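PDB 5MDN: DNA polymerase from Pyrobaculum calidifontis, which probably catalyses template-directed DNA synthesis, adding deoxyribonucleotides to a growing strand with release of diphosphate, as a family B DNA polymerase. Local coordinates for residues V69-F74 with P78-K83; M377-A382 with E387-R392; E97-A102 with V106-A111. All coordinates share one frame; numbering follows the deposited sequence.

Contact 1: residues V69-F74 with P78-K83; sequences VVERRF and PTIFLK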
ATOM      1  N   VAL A  69       2.205  -2.503 -39.682  1.00 63.70           N
ATOM      2  CA  VAL A  69       0.799  -2.121 -39.719  1.00 60.93           C
ATOM      3  C   VAL A  69       0.008  -3.219 -39.021  1.00 56.55           C
ATOM      4  O   VAL A  69       0.067  -4.389 -39.421  1.00 50.80           O
ATOM      5  CB  VAL A  69       0.305  -1.908 -41.158  1.00 60.99           C
ATOM      6  CG1 VAL A  69      -1.112  -1.367 -41.155  1.00 61.27           C
ATOM      7  CG2 VAL A  69       1.242  -0.968 -41.905  1.00 61.85           C
ATOM      8  N   VAL A  70      -0.735  -2.844 -37.979  1.00 57.17           N
ATOM      9  CA  VAL A  70      -1.502  -3.798 -37.192  1.00 60.44           C
ATOM     10  C   VAL A  70      -2.950  -3.336 -37.108  1.00 61.51           C
ATOM     11  O   VAL A  70      -3.265  -2.152 -37.255  1.00 56.19           O
ATOM     12  CB  VAL A  70      -0.917  -3.986 -35.775  1.00 60.58           C
ATOM     13  CG1 VAL A  70       0.443  -4.664 -35.847  1.00 59.66           C
ATOM     14  CG2 VAL A  70      -0.813  -2.646 -35.056  1.00 59.88           C
ATOM     15  N   GLU A  71      -3.834  -4.299 -36.864  1.00 60.20           N
ATOM     16  CA  GLU A  71      -5.248  -4.047 -36.615  1.00 63.07           C
ATOM     17  C   GLU A  71      -5.568  -4.481 -35.194  1.00 59.76           C
ATOM     18  O   GLU A  71      -5.424  -5.662 -34.857  1.00 52.73           O
ATOM     19  CB  GLU A  71      -6.130  -4.801 -37.610  1.00 70.24           C
ATOM     20  CG  GLU A  71      -7.606  -4.461 -37.499  1.00 75.74           C
ATOM     21  CD  GLU A  71      -8.500  -5.547 -38.067  1.00 82.14           C
ATOM     22  OE1 GLU A  71      -8.109  -6.177 -39.072  1.00 91.40           O
ATOM     23  OE2 GLU A  71      -9.596  -5.770 -37.510  1.00 88.02           O
ATOM     24  N   ARG A  72      -5.994  -3.532 -34.363  1.00 58.74           N
ATOM     25  CA  ARG A  72      -6.367  -3.826 -32.990  1.00 58.51           C
ATOM     26  C   ARG A  72      -7.641  -3.067 -32.645  1.00 58.34           C
ATOM     27  O   ARG A  72      -8.135  -2.245 -33.422  1.00 56.84           O
ATOM     28  CB  ARG A  72      -5.242  -3.470 -32.008  1.00 62.29           C
ATOM     29  CG  ARG A  72      -3.866  -3.923 -32.467  1.00 66.32           C
ATOM     30  CD  ARG A  72      -2.940  -4.239 -31.311  1.00 66.55           C
ATOM     31  NE  ARG A  72      -1.690  -4.817 -31.796  1.00 70.17           N
ATOM     32  CZ  ARG A  72      -1.549  -6.084 -32.172  1.00 73.61           C
ATOM     33  NH1 ARG A  72      -2.583  -6.914 -32.118  1.00 76.06           N
ATOM     34  NH2 ARG A  72      -0.376  -6.524 -32.606  1.00 73.93           N
ATOM     35  N   ARG A  73      -8.169  -3.352 -31.461  1.00 62.74           N
ATOM     36  CA  ARG A  73      -9.381  -2.707 -30.983  1.00 59.56           C
ATOM     37  C   ARG A  73      -9.041  -1.454 -30.188  1.00 56.69           C
ATOM     38  O   ARG A  73      -7.994  -1.368 -29.542  1.00 56.79           O
ATOM     39  CB  ARG A  73     -10.195  -3.667 -30.117  1.00 61.71           C
ATOM     40  CG  ARG A  73     -10.417  -5.033 -30.737  1.00 63.20           C
ATOM     41  CD  ARG A  73     -11.085  -5.976 -29.750  1.00 67.01           C
ATOM     42  NE  ARG A  73     -12.475  -5.601 -29.502  1.00 71.67           N
ATOM     43  CZ  ARG A  73     -13.291  -6.256 -28.682  1.00 75.89           C
ATOM     44  NH1 ARG A  73     -12.855  -7.324 -28.030  1.00 77.97           N
ATOM     45  NH2 ARG A  73     -14.542  -5.847 -28.519  1.00 76.75           N
ATOM     46  N   PHE A  74      -9.944  -0.478 -30.239  1.00 57.39           N
ATOM     47  CA  PHE A  74      -9.808   0.753 -29.465  1.00 58.09           C
ATOM     48  C   PHE A  74     -11.199   1.133 -28.979  1.00 62.83           C
ATOM     49  O   PHE A  74     -12.034   1.574 -29.777  1.00 65.37           O
ATOM     50  CB  PHE A  74      -9.184   1.868 -30.304  1.00 55.95           C
ATOM     51  CG  PHE A  74      -8.877   3.115 -29.525  1.00 55.37           C
ATOM     52  CD1 PHE A  74      -7.934   3.099 -28.512  1.00 55.65           C
ATOM     53  CD2 PHE A  74      -9.518   4.308 -29.817  1.00 55.34           C
ATOM     54  CE1 PHE A  74      -7.642   4.243 -27.795  1.00 54.21           C
ATOM     55  CE2 PHE A  74      -9.231   5.458 -29.105  1.00 54.38           C
ATOM     56  CZ  PHE A  74      -8.291   5.425 -28.091  1.00 53.19           C
ATOM     57  N   PRO A  78     -12.617  -1.817 -33.961  1.00 73.50           N
ATOM     58  CA  PRO A  78     -11.352  -2.248 -34.572  1.00 71.14           C
ATOM     59  C   PRO A  78     -10.801  -1.154 -35.475  1.00 65.58           C
ATOM     60  O   PRO A  78     -11.451  -0.742 -36.438  1.00 65.30           O
ATOM     61  CB  PRO A  78     -11.752  -3.497 -35.371  1.00 72.11           C
ATOM     62  CG  PRO A  78     -13.204  -3.298 -35.673  1.00 72.49           C
ATOM     63  CD  PRO A  78     -13.783  -2.515 -34.525  1.00 73.05           C
ATOM     64  N   THR A  79      -9.602  -0.676 -35.155  1.00 70.00           N
ATOM     65  CA  THR A  79      -8.940   0.370 -35.919  1.00 67.33           C
ATOM     66  C   THR A  79      -7.548  -0.096 -36.328  1.00 62.56           C
ATOM     67  O   THR A  79      -7.041  -1.115 -35.854  1.00 57.68           O
ATOM     68  CB  THR A  79      -8.849   1.679 -35.120  1.00 69.08           C
ATOM     69  OG1 THR A  79      -7.969   1.501 -34.005  1.00 65.51           O
ATOM     70  CG2 THR A  79     -10.222   2.096 -34.614  1.00 71.22           C
ATOM     71  N   ILE A  80      -6.932   0.670 -37.226  1.00 65.93           N
ATOM     72  CA  ILE A  80      -5.596   0.383 -37.738  1.00 63.81           C
ATOM     73  C   ILE A  80      -4.585   1.238 -36.987  1.00 61.94           C
ATOM     74  O   ILE A  80      -4.846   2.412 -36.686  1.00 60.43           O
ATOM     75  CB  ILE A  80      -5.528   0.637 -39.257  1.00 63.49           C
ATOM     76  CG1 ILE A  80      -6.514  -0.273 -39.994  1.00 60.80           C
ATOM     77  CG2 ILE A  80      -4.118   0.429 -39.787  1.00 66.09           C
ATOM     78  CD1 ILE A  80      -6.087  -1.725 -40.042  1.00 59.73           C
ATOM     79  N   PHE A  81      -3.423   0.657 -36.689  1.00 61.37           N
ATOM     80  CA  PHE A  81      -2.330   1.368 -36.041  1.00 64.28           C
ATOM     81  C   PHE A  81      -1.019   1.082 -36.760  1.00 62.06           C
ATOM     82  O   PHE A  81      -0.863   0.065 -37.441  1.00 60.84           O
ATOM     83  CB  PHE A  81      -2.170   0.966 -34.564  1.00 64.88           C
ATOM     84  CG  PHE A  81      -3.357   1.287 -33.706  1.00 64.24           C
ATOM     85  CD1 PHE A  81      -3.508   2.547 -33.159  1.00 63.81           C
ATOM     86  CD2 PHE A  81      -4.301   0.316 -33.418  1.00 62.80           C
ATOM     87  CE1 PHE A  81      -4.589   2.846 -32.357  1.00 61.43           C
ATOM     88  CE2 PHE A  81      -5.384   0.608 -32.616  1.00 61.42           C
ATOM     89  CZ  PHE A  81      -5.529   1.877 -32.084  1.00 61.11           C
ATOM     90  N   LEU A  82      -0.076   2.006 -36.598  1.00 60.55           N
ATOM     91  CA  LEU A  82       1.326   1.747 -36.890  1.00 60.62           C
ATOM     92  C   LEU A  82       2.009   1.282 -35.609  1.00 57.46           C
ATOM     93  O   LEU A  82       1.962   1.975 -34.589  1.00 58.96           O
ATOM     94  CB  LEU A  82       2.016   2.995 -37.443  1.00 61.64           C
ATOM     95  CG  LEU A  82       1.512   3.559 -38.772  1.00 63.57           C
ATOM     96  CD1 LEU A  82       2.434   4.668 -39.260  1.00 63.23           C
ATOM     97  CD2 LEU A  82       1.389   2.462 -39.819  1.00 64.38           C
ATOM     98  N   LYS A  83       2.644   0.115 -35.663  1.00 54.84           N
ATOM     99  CA  LYS A  83       3.385  -0.421 -34.522  1.00 52.31           C
ATOM    100  C   LYS A  83       4.855  -0.059 -34.709  1.00 52.85           C
ATOM    101  O   LYS A  83       5.616  -0.771 -35.367  1.00 55.11           O
ATOM    102  CB  LYS A  83       3.173  -1.925 -34.391  1.00 48.70           C
ATOM    103  CG  LYS A  83       3.892  -2.541 -33.200  1.00 45.96           C
ATOM    104  CD  LYS A  83       3.888  -4.060 -33.255  1.00 43.78           C
ATOM    105  CE  LYS A  83       4.427  -4.655 -31.961  1.00 42.16           C
ATOM    106  NZ  LYS A  83       4.652  -6.123 -32.071  1.00 42.21           N
TER

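Contact 2: residues M377-A382 with E387-R392; sequences MLLRYA and EVAPNR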
ATOM      1  N   MET A 377      -3.244  -4.761 -14.096  1.00 48.12           N
ATOM      2  CA  MET A 377      -4.047  -5.932 -14.435  1.00 48.34           C
ATOM      3  C   MET A 377      -4.809  -5.710 -15.735  1.00 48.38           C
ATOM      4  O   MET A 377      -4.806  -6.571 -16.623  1.00 49.35           O
ATOM      5  CB  MET A 377      -5.013  -6.257 -13.298  1.00 48.54           C
ATOM      6  CG  MET A 377      -5.738  -7.584 -13.467  1.00 48.23           C
ATOM      7  SD  MET A 377      -6.728  -8.028 -12.029  1.00 50.30           S
ATOM      8  CE  MET A 377      -7.928  -6.701 -12.036  1.00 51.71           C
ATOM      9  N   LEU A 378      -5.483  -4.561 -15.857  1.00 49.63           N
ATOM     10  CA  LEU A 378      -6.282  -4.289 -17.049  1.00 48.50           C
ATOM     11  C   LEU A 378      -5.420  -4.217 -18.304  1.00 48.60           C
ATOM     12  O   LEU A 378      -5.874  -4.606 -19.385  1.00 48.57           O
ATOM     13  CB  LEU A 378      -7.074  -2.995 -16.867  1.00 48.17           C
ATOM     14  CG  LEU A 378      -8.130  -3.028 -15.759  1.00 48.59           C
ATOM     15  CD1 LEU A 378      -8.850  -1.694 -15.655  1.00 48.43           C
ATOM     16  CD2 LEU A 378      -9.119  -4.161 -15.990  1.00 47.53           C
ATOM     17  N   LEU A 379      -4.182  -3.724 -18.184  1.00 47.96           N
ATOM     18  CA  LEU A 379      -3.267  -3.752 -19.322  1.00 47.69           C
ATOM     19  C   LEU A 379      -2.981  -5.181 -19.759  1.00 49.57           C
ATOM     20  O   LEU A 379      -2.878  -5.465 -20.957  1.00 52.24           O
ATOM     21  CB  LEU A 379      -1.957  -3.049 -18.976  1.00 48.30           C
ATOM     22  CG  LEU A 379      -1.908  -1.532 -18.836  1.00 48.63           C
ATOM     23  CD1 LEU A 379      -0.485  -1.128 -18.513  1.00 50.93           C
ATOM     24  CD2 LEU A 379      -2.387  -0.859 -20.103  1.00 49.15           C
ATOM     25  N   ARG A 380      -2.848  -6.095 -18.796  1.00 45.48           N
ATOM     26  CA  ARG A 380      -2.607  -7.494 -19.129  1.00 45.89           C
ATOM     27  C   ARG A 380      -3.823  -8.107 -19.811  1.00 46.65           C
ATOM     28  O   ARG A 380      -3.686  -8.828 -20.805  1.00 50.39           O
ATOM     29  CB  ARG A 380      -2.240  -8.275 -17.865  1.00 46.03           C
ATOM     30  CG  ARG A 380      -1.486  -9.569 -18.117  1.00 47.94           C
ATOM     31  CD  ARG A 380      -1.049 -10.206 -16.809  1.00 51.13           C
ATOM     32  NE  ARG A 380       0.218  -9.662 -16.327  1.00 52.54           N
ATOM     33  CZ  ARG A 380       1.389 -10.281 -16.445  1.00 52.69           C
ATOM     34  NH1 ARG A 380       1.457 -11.470 -17.027  1.00 51.80           N
ATOM     35  NH2 ARG A 380       2.493  -9.714 -15.977  1.00 53.83           N
ATOM     36  N   TYR A 381      -5.020  -7.838 -19.286  1.00 50.53           N
ATOM     37  CA  TYR A 381      -6.240  -8.304 -19.938  1.00 49.88           C
ATOM     38  C   TYR A 381      -6.427  -7.651 -21.301  1.00 51.97           C
ATOM     39  O   TYR A 381      -6.840  -8.311 -22.262  1.00 55.22           O
ATOM     40  CB  TYR A 381      -7.455  -8.033 -19.048  1.00 48.72           C
ATOM     41  CG  TYR A 381      -7.716  -9.107 -18.016  1.00 49.31           C
ATOM     42  CD1 TYR A 381      -8.429 -10.253 -18.345  1.00 51.46           C
ATOM     43  CD2 TYR A 381      -7.258  -8.974 -16.711  1.00 50.60           C
ATOM     44  CE1 TYR A 381      -8.674 -11.238 -17.406  1.00 51.59           C
ATOM     45  CE2 TYR A 381      -7.498  -9.955 -15.764  1.00 52.28           C
ATOM     46  CZ  TYR A 381      -8.206 -11.085 -16.119  1.00 52.13           C
ATOM     47  OH  TYR A 381      -8.445 -12.062 -15.182  1.00 52.61           O
ATOM     48  N   ALA A 382      -6.151  -6.346 -21.400  1.00 49.10           N
ATOM     49  CA  ALA A 382      -6.315  -5.644 -22.669  1.00 51.41           C
ATOM     50  C   ALA A 382      -5.459  -6.249 -23.773  1.00 54.03           C
ATOM     51  O   ALA A 382      -5.859  -6.232 -24.943  1.00 54.36           O
ATOM     52  CB  ALA A 382      -5.984  -4.161 -22.497  1.00 50.12           C
ATOM     53  N   GLU A 387      -6.908  -5.339 -27.307  1.00 57.28           N
ATOM     54  CA  GLU A 387      -7.358  -3.969 -27.107  1.00 59.47           C
ATOM     55  C   GLU A 387      -6.166  -3.064 -26.835  1.00 59.00           C
ATOM     56  O   GLU A 387      -5.342  -3.361 -25.962  1.00 58.13           O
ATOM     57  CB  GLU A 387      -8.350  -3.883 -25.945  1.00 64.27           C
ATOM     58  CG  GLU A 387      -9.330  -2.728 -26.057  1.00 67.41           C
ATOM     59  CD  GLU A 387     -10.683  -3.169 -26.578  1.00 72.57           C
ATOM     60  OE1 GLU A 387     -11.021  -4.359 -26.409  1.00 73.51           O
ATOM     61  OE2 GLU A 387     -11.404  -2.329 -27.161  1.00 76.79           O
ATOM     62  N   VAL A 388      -6.080  -1.965 -27.578  1.00 57.56           N
ATOM     63  CA  VAL A 388      -5.076  -0.941 -27.318  1.00 57.24           C
ATOM     64  C   VAL A 388      -5.521  -0.106 -26.126  1.00 55.72           C
ATOM     65  O   VAL A 388      -6.701   0.242 -25.995  1.00 53.38           O
ATOM     66  CB  VAL A 388      -4.857  -0.076 -28.573  1.00 60.26           C
ATOM     67  CG1 VAL A 388      -4.178   1.239 -28.221  1.00 60.55           C
ATOM     68  CG2 VAL A 388      -4.029  -0.840 -29.597  1.00 62.33           C
ATOM     69  N   ALA A 389      -4.576   0.216 -25.250  1.00 59.15           N
ATOM     70  CA  ALA A 389      -4.893   0.932 -24.025  1.00 60.55           C
ATOM     71  C   ALA A 389      -5.003   2.434 -24.288  1.00 59.49           C
ATOM     72  O   ALA A 389      -4.202   2.994 -25.041  1.00 60.30           O
ATOM     73  CB  ALA A 389      -3.830   0.672 -22.963  1.00 62.31           C
ATOM     74  N   PRO A 390      -5.989   3.104 -23.687  1.00 55.03           N
ATOM     75  CA  PRO A 390      -6.039   4.571 -23.761  1.00 58.12           C
ATOM     76  C   PRO A 390      -4.869   5.222 -23.035  1.00 63.42           C
ATOM     77  O   PRO A 390      -3.986   4.532 -22.516  1.00 64.70           O
ATOM     78  CB  PRO A 390      -7.381   4.918 -23.100  1.00 56.62           C
ATOM     79  CG  PRO A 390      -8.167   3.644 -23.104  1.00 56.15           C
ATOM     80  CD  PRO A 390      -7.167   2.538 -23.010  1.00 54.15           C
ATOM     81  N   ASN A 391      -4.856   6.549 -22.980  1.00 65.69           N
ATOM     82  CA  ASN A 391      -3.756   7.307 -22.401  1.00 67.21           C
ATOM     83  C   ASN A 391      -4.137   7.887 -21.045  1.00 72.00           C
ATOM     84  O   ASN A 391      -5.308   7.936 -20.661  1.00 69.73           O
ATOM     85  CB  ASN A 391      -3.305   8.418 -23.351  1.00 65.40           C
ATOM     86  CG  ASN A 391      -2.562   7.881 -24.552  1.00 65.27           C
ATOM     87  OD1 ASN A 391      -1.783   6.932 -24.442  1.00 63.07           O
ATOM     88  ND2 ASN A 391      -2.790   8.489 -25.709  1.00 67.53           N
ATOM     89  N   ARG A 392      -3.113   8.327 -20.318  1.00 64.29           N
ATOM     90  CA  ARG A 392      -3.241   8.789 -18.945  1.00 69.11           C
ATOM     91  C   ARG A 392      -3.014  10.291 -18.869  1.00 75.61           C
ATOM     92  O   ARG A 392      -2.437  10.904 -19.773  1.00 78.78           O
ATOM     93  CB  ARG A 392      -2.232   8.096 -18.018  1.00 71.12           C
ATOM     94  CG  ARG A 392      -2.164   6.589 -18.129  1.00 78.28           C
ATOM     95  CD  ARG A 392      -1.211   6.113 -19.221  1.00 87.64           C
ATOM     96  NE  ARG A 392      -1.901   5.244 -20.172  1.00 90.42           N
ATOM     97  CZ  ARG A 392      -1.308   4.311 -20.909  1.00 86.12           C
ATOM     98  NH1 ARG A 392      -0.001   4.115 -20.810  1.00 80.55           N
ATOM     99  NH2 ARG A 392      -2.025   3.567 -21.739  1.00 90.91           N
TER

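Contact 3: residues E97-A102 with V106-A111; sequences EAALGA and VDVYEA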
ATOM      1  N   GLU A  97       7.418  11.453 -29.193  1.00 78.29           N
ATOM      2  CA  GLU A  97       7.170  12.859 -29.494  1.00 80.74           C
ATOM      3  C   GLU A  97       7.341  13.147 -30.981  1.00 80.66           C
ATOM      4  O   GLU A  97       6.535  13.873 -31.576  1.00 85.19           O
ATOM      5  CB  GLU A  97       8.103  13.734 -28.661  1.00 82.71           C
ATOM      6  CG  GLU A  97       7.853  13.645 -27.164  1.00 84.31           C
ATOM      7  CD  GLU A  97       9.024  14.155 -26.346  1.00 85.90           C
ATOM      8  OE1 GLU A  97      10.088  14.432 -26.940  1.00 87.02           O
ATOM      9  OE2 GLU A  97       8.879  14.282 -25.110  1.00 88.51           O
ATOM     10  N   ALA A  98       8.392  12.597 -31.593  1.00 75.30           N
ATOM     11  CA  ALA A  98       8.617  12.807 -33.019  1.00 76.72           C
ATOM     12  C   ALA A  98       7.492  12.212 -33.858  1.00 82.00           C
ATOM     13  O   ALA A  98       7.122  12.773 -34.895  1.00 95.67           O
ATOM     14  CB  ALA A  98       9.962  12.212 -33.433  1.00 75.69           C
ATOM     15  N   ALA A  99       6.957  11.058 -33.439  1.00 86.02           N
ATOM     16  CA  ALA A  99       5.919  10.381 -34.215  1.00 81.12           C
ATOM     17  C   ALA A  99       4.733  11.294 -34.494  1.00 84.53           C
ATOM     18  O   ALA A  99       4.164  11.261 -35.592  1.00 90.64           O
ATOM     19  CB  ALA A  99       5.452   9.119 -33.490  1.00 80.12           C
ATOM     20  N   LEU A 100       4.298  11.903 -33.418  1.00 81.39           N
ATOM     21  CA  LEU A 100       3.152  12.741 -33.441  1.00 86.82           C
ATOM     22  C   LEU A 100       3.090  13.489 -34.721  1.00 95.77           C
ATOM     23  O   LEU A 100       2.039  13.587 -35.318  1.00104.07           O
ATOM     24  CB  LEU A 100       3.183  13.703 -32.273  1.00 84.10           C
ATOM     25  CG  LEU A 100       2.736  13.027 -30.997  1.00 82.65           C
ATOM     26  CD1 LEU A 100       2.466  14.023 -29.922  1.00 80.87           C
ATOM     27  CD2 LEU A 100       1.489  12.242 -31.243  1.00 82.88           C
ATOM     28  N   GLY A 101       4.231  14.000 -35.154  1.00 92.04           N
ATOM     29  CA  GLY A 101       4.329  14.791 -36.364  1.00 94.44           C
ATOM     30  C   GLY A 101       4.168  14.013 -37.638  1.00102.58           C
ATOM     31  O   GLY A 101       4.241  12.784 -37.640  1.00 93.08           O
ATOM     32  N   ALA A 102       3.988  14.777 -38.714  1.00101.56           N
ATOM     33  CA  ALA A 102       3.765  14.314 -40.091  1.00105.69           C
ATOM     34  C   ALA A 102       2.495  13.510 -40.151  1.00111.21           C
ATOM     35  O   ALA A 102       2.500  12.283 -40.260  1.00105.24           O
ATOM     36  CB  ALA A 102       4.940  13.542 -40.671  1.00104.03           C
ATOM     37  N   VAL A 106      -2.545  10.575 -35.760  1.00 90.47           N
ATOM     38  CA  VAL A 106      -3.249  11.551 -34.949  1.00 87.00           C
ATOM     39  C   VAL A 106      -2.959  11.394 -33.457  1.00 79.13           C
ATOM     40  O   VAL A 106      -3.044  12.383 -32.718  1.00 72.96           O
ATOM     41  CB  VAL A 106      -4.767  11.494 -35.217  1.00 89.76           C
ATOM     42  CG1 VAL A 106      -5.075  11.993 -36.620  1.00 92.08           C
ATOM     43  CG2 VAL A 106      -5.289  10.079 -35.023  1.00 88.17           C
ATOM     44  N   ASP A 107      -2.624  10.193 -32.987  1.00 79.15           N
ATOM     45  CA  ASP A 107      -2.347   9.989 -31.572  1.00 76.96           C
ATOM     46  C   ASP A 107      -1.473   8.754 -31.400  1.00 70.67           C
ATOM     47  O   ASP A 107      -1.446   7.866 -32.254  1.00 69.23           O
ATOM     48  CB  ASP A 107      -3.645   9.848 -30.769  1.00 79.62           C
ATOM     49  CG  ASP A 107      -3.530  10.415 -29.369  1.00 78.48           C
ATOM     50  OD1 ASP A 107      -2.407  10.428 -28.821  1.00 77.48           O
ATOM     51  OD2 ASP A 107      -4.564  10.844 -28.815  1.00 79.41           O
ATOM     52  N   VAL A 108      -0.783   8.697 -30.262  1.00 74.09           N
ATOM     53  CA  VAL A 108       0.134   7.609 -29.942  1.00 69.61           C
ATOM     54  C   VAL A 108      -0.315   6.953 -28.644  1.00 66.41           C
ATOM     55  O   VAL A 108      -0.858   7.610 -27.750  1.00 66.27           O
ATOM     56  CB  VAL A 108       1.596   8.097 -29.833  1.00 69.58           C
ATOM     57  CG1 VAL A 108       2.105   8.550 -31.192  1.00 68.62           C
ATOM     58  CG2 VAL A 108       1.709   9.225 -28.817  1.00 72.70           C
ATOM     59  N   TYR A 109      -0.099   5.641 -28.547  1.00 63.91           N
ATOM     60  CA  TYR A 109      -0.647   4.860 -27.448  1.00 61.15           C
ATOM     61  C   TYR A 109       0.365   3.833 -26.959  1.00 58.32           C
ATOM     62  O   TYR A 109       1.165   3.305 -27.736  1.00 56.13           O
ATOM     63  CB  TYR A 109      -1.944   4.156 -27.866  1.00 64.39           C
ATOM     64  CG  TYR A 109      -3.056   5.115 -28.227  1.00 65.36           C
ATOM     65  CD1 TYR A 109      -3.796   5.753 -27.242  1.00 63.02           C
ATOM     66  CD2 TYR A 109      -3.354   5.391 -29.554  1.00 66.13           C
ATOM     67  CE1 TYR A 109      -4.808   6.636 -27.569  1.00 63.53           C
ATOM     68  CE2 TYR A 109      -4.365   6.272 -29.892  1.00 63.24           C
ATOM     69  CZ  TYR A 109      -5.088   6.891 -28.895  1.00 62.90           C
ATOM     70  OH  TYR A 109      -6.096   7.768 -29.223  1.00 67.01           O
ATOM     71  N   GLU A 110       0.312   3.562 -25.652  1.00 56.88           N
ATOM     72  CA  GLU A 110       1.135   2.541 -24.995  1.00 54.58           C
ATOM     73  C   GLU A 110       2.629   2.804 -25.159  1.00 52.91           C
ATOM     74  O   GLU A 110       3.427   1.867 -25.253  1.00 51.60           O
ATOM     75  CB  GLU A 110       0.787   1.134 -25.491  1.00 53.50           C
ATOM     76  CG  GLU A 110      -0.672   0.756 -25.320  1.00 54.15           C
ATOM     77  CD  GLU A 110      -0.911  -0.728 -25.516  1.00 54.70           C
ATOM     78  OE1 GLU A 110       0.079  -1.486 -25.592  1.00 52.97           O
ATOM     79  OE2 GLU A 110      -2.090  -1.137 -25.590  1.00 53.55           O
ATOM     80  N   ALA A 111       3.026   4.071 -25.192  1.00 53.43           N
ATOM     81  CA  ALA A 111       4.434   4.426 -25.290  1.00 57.78           C
ATOM     82  C   ALA A 111       5.133   4.506 -23.939  1.00 59.53           C
ATOM     83  O   ALA A 111       6.367   4.558 -23.901  1.00 61.21           O
ATOM     84  CB  ALA A 111       4.587   5.761 -26.020  1.00 58.34           C
TER

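Contact 1: residues V69-F74 with P78-K83
The antiparallel beta hairpin of strands 64-74 and 77-86 forms one side of the four-stranded antiparallel sheet of a ferredoxin-like (beta-alpha-beta-beta-alpha-beta) fold. Four backbone bonds join its strands through two hydrogen-bonded pairs, Val70 with Phe81 and Arg72 with Thr79. Phe81 N donates to Val70 O at 2.9 Å, and Thr79 N donates to Arg72 O at 2.8 Å. The segments are strongly twisted, at 131° between their directions.

Val69, Glu71, Ile80 and Leu82 share one face. There Val69 CG1 touches Ile80 CG2 at 3.8 Å, while Val69 CG2 lies beside Leu82 CD2. Helix 51-58 packs against this side. Val70, Arg72, Thr79 and Phe81 occupy the other face. Phe81 CG stands anti to the carbonyl carbon (chi1 -62°), which carries the ring back toward Arg72 and Phe74. Val70 CG2 meets Phe81 CB at 3.9 Å. Without the Phe81 ring, as with an alanine here, a gap is likely to open beside Arg72 CB and Phe74 CB, and Val388 would lose a packing partner. Lys83 extends past Val70 and makes a cation-pi contact with Tyr41. At the edge of the Phe81 ring, near its plane, CZ meets Phe74 CB at 4.1 Å.

Contact 2: residues M377-A382 with E387-R392
Flat groups flank the meeting of Ala382 with Glu387 and of Leu379 with Ala389 without taking part in it. The Tyr381 ring has Met377 CG in its plane, at its edge. Its OH is hydrogen-bonded to ND1 of His475, and the two rings meet with their planes about 75° apart. Farther along, Asn391 OD1 stands 4.3 Å above one face of the Arg392 guanidinium, displaced from its centre. NH1 of that group makes a salt bridge with Asp112.

The contact itself is small and buried. Both segments lie in the family B polymerase region, and the contact joins the end of helix 370-384 to the loop leading on to strand 404-406. The chain turns back here and runs past the last turns in extended form. Glu387 N donates to Ala382 O at 2.7 Å. The bond spans five residues, and the donor lies nearly on the line of the carbonyl. The methyl of Ala382 also rests 3.6 Å from Glu387 O and 4.2 Å from Glu387 CB. One turn earlier, Leu379 reaches out with a single branch. Its CG swings to the side of the backbone N (chi1 -72°), and CD2 comes to 3.6 Å from Ala389 CB.

The Glu387 carboxylate leads away from the helix. Its chain bends at chi2 (100°), and OE2 accepts a hydrogen bond from Gly76 N. Ala389 N is held by Glu110 OE2.

Contact 3: residues E97-A102 with V106-A111
Leu100 and Val108 carry this contact, and its interactions across the segments are apolar. Leu100 CD2 sits over the fork of Val108, 3.7 Å from CG1 and 3.9 Å from CG2. The two side chains cross at about a right angle, so one leucine methyl meets both branches of the valine. Leu100 CB does not itself point at the strand. The first torsion (chi1 -79°) turns CG away from the carbonyl carbon, and the end of the side chain comes nearer to the strand than the base does. Ala99 adds a second touch. Its methyl points toward the strand and lies 4.1 Å from Val108 CG1. That valine branch therefore has both Leu100 and Ala99 as neighbours. Leu100 CD2 also passes 4.5 Å from Asp107 CA, a looser approach.

The side-chain polar interactions described here belong to segment 106-111. Asp107 OD1 accepts a bond from the next backbone nitrogen, Val108 N, at 2.8 Å. The bond is bent, with 136° at the hydrogen, and the donor comes to the anti side of the carboxylate, a little out of its plane. Val108 O is taken by the side-chain amide of Asn391, and Glu110 makes a salt bridge with Arg118.

In the ferredoxin-like fold this is the last helix, 92-100, packing on the last strand, 105-109. That strand is an edge strand of the four-stranded antiparallel sheet and pairs with strand 41-46. Val108 faces helix 92-100 and also touches Arg96 there. The Ala99 methyl also touches Phe42 of strand 41-46 and Leu58 of helix 51-58.

Along the chain the order is contact 1, contact 3, contact 2. The centre of contact 1 lies about 14 Å from those of contacts 2 and 3, which are about 17 Å apart. Contacts 1 and 3 share one four-stranded antiparallel sheet: the hairpin supplies the edge strand 64-74, and 105-109 is the edge strand at the other side. Segment 387-392 of contact 2, much later in sequence, runs against this sheet. Arg73 O probably accepts from Val388 N, and Val388 CG2 packs on Phe81. Phe74 and Tyr109 meet between contacts 1 and 3. The ferredoxin-like unit is thus joined to the chain leaving helix 370-384, away from the magnesium sites.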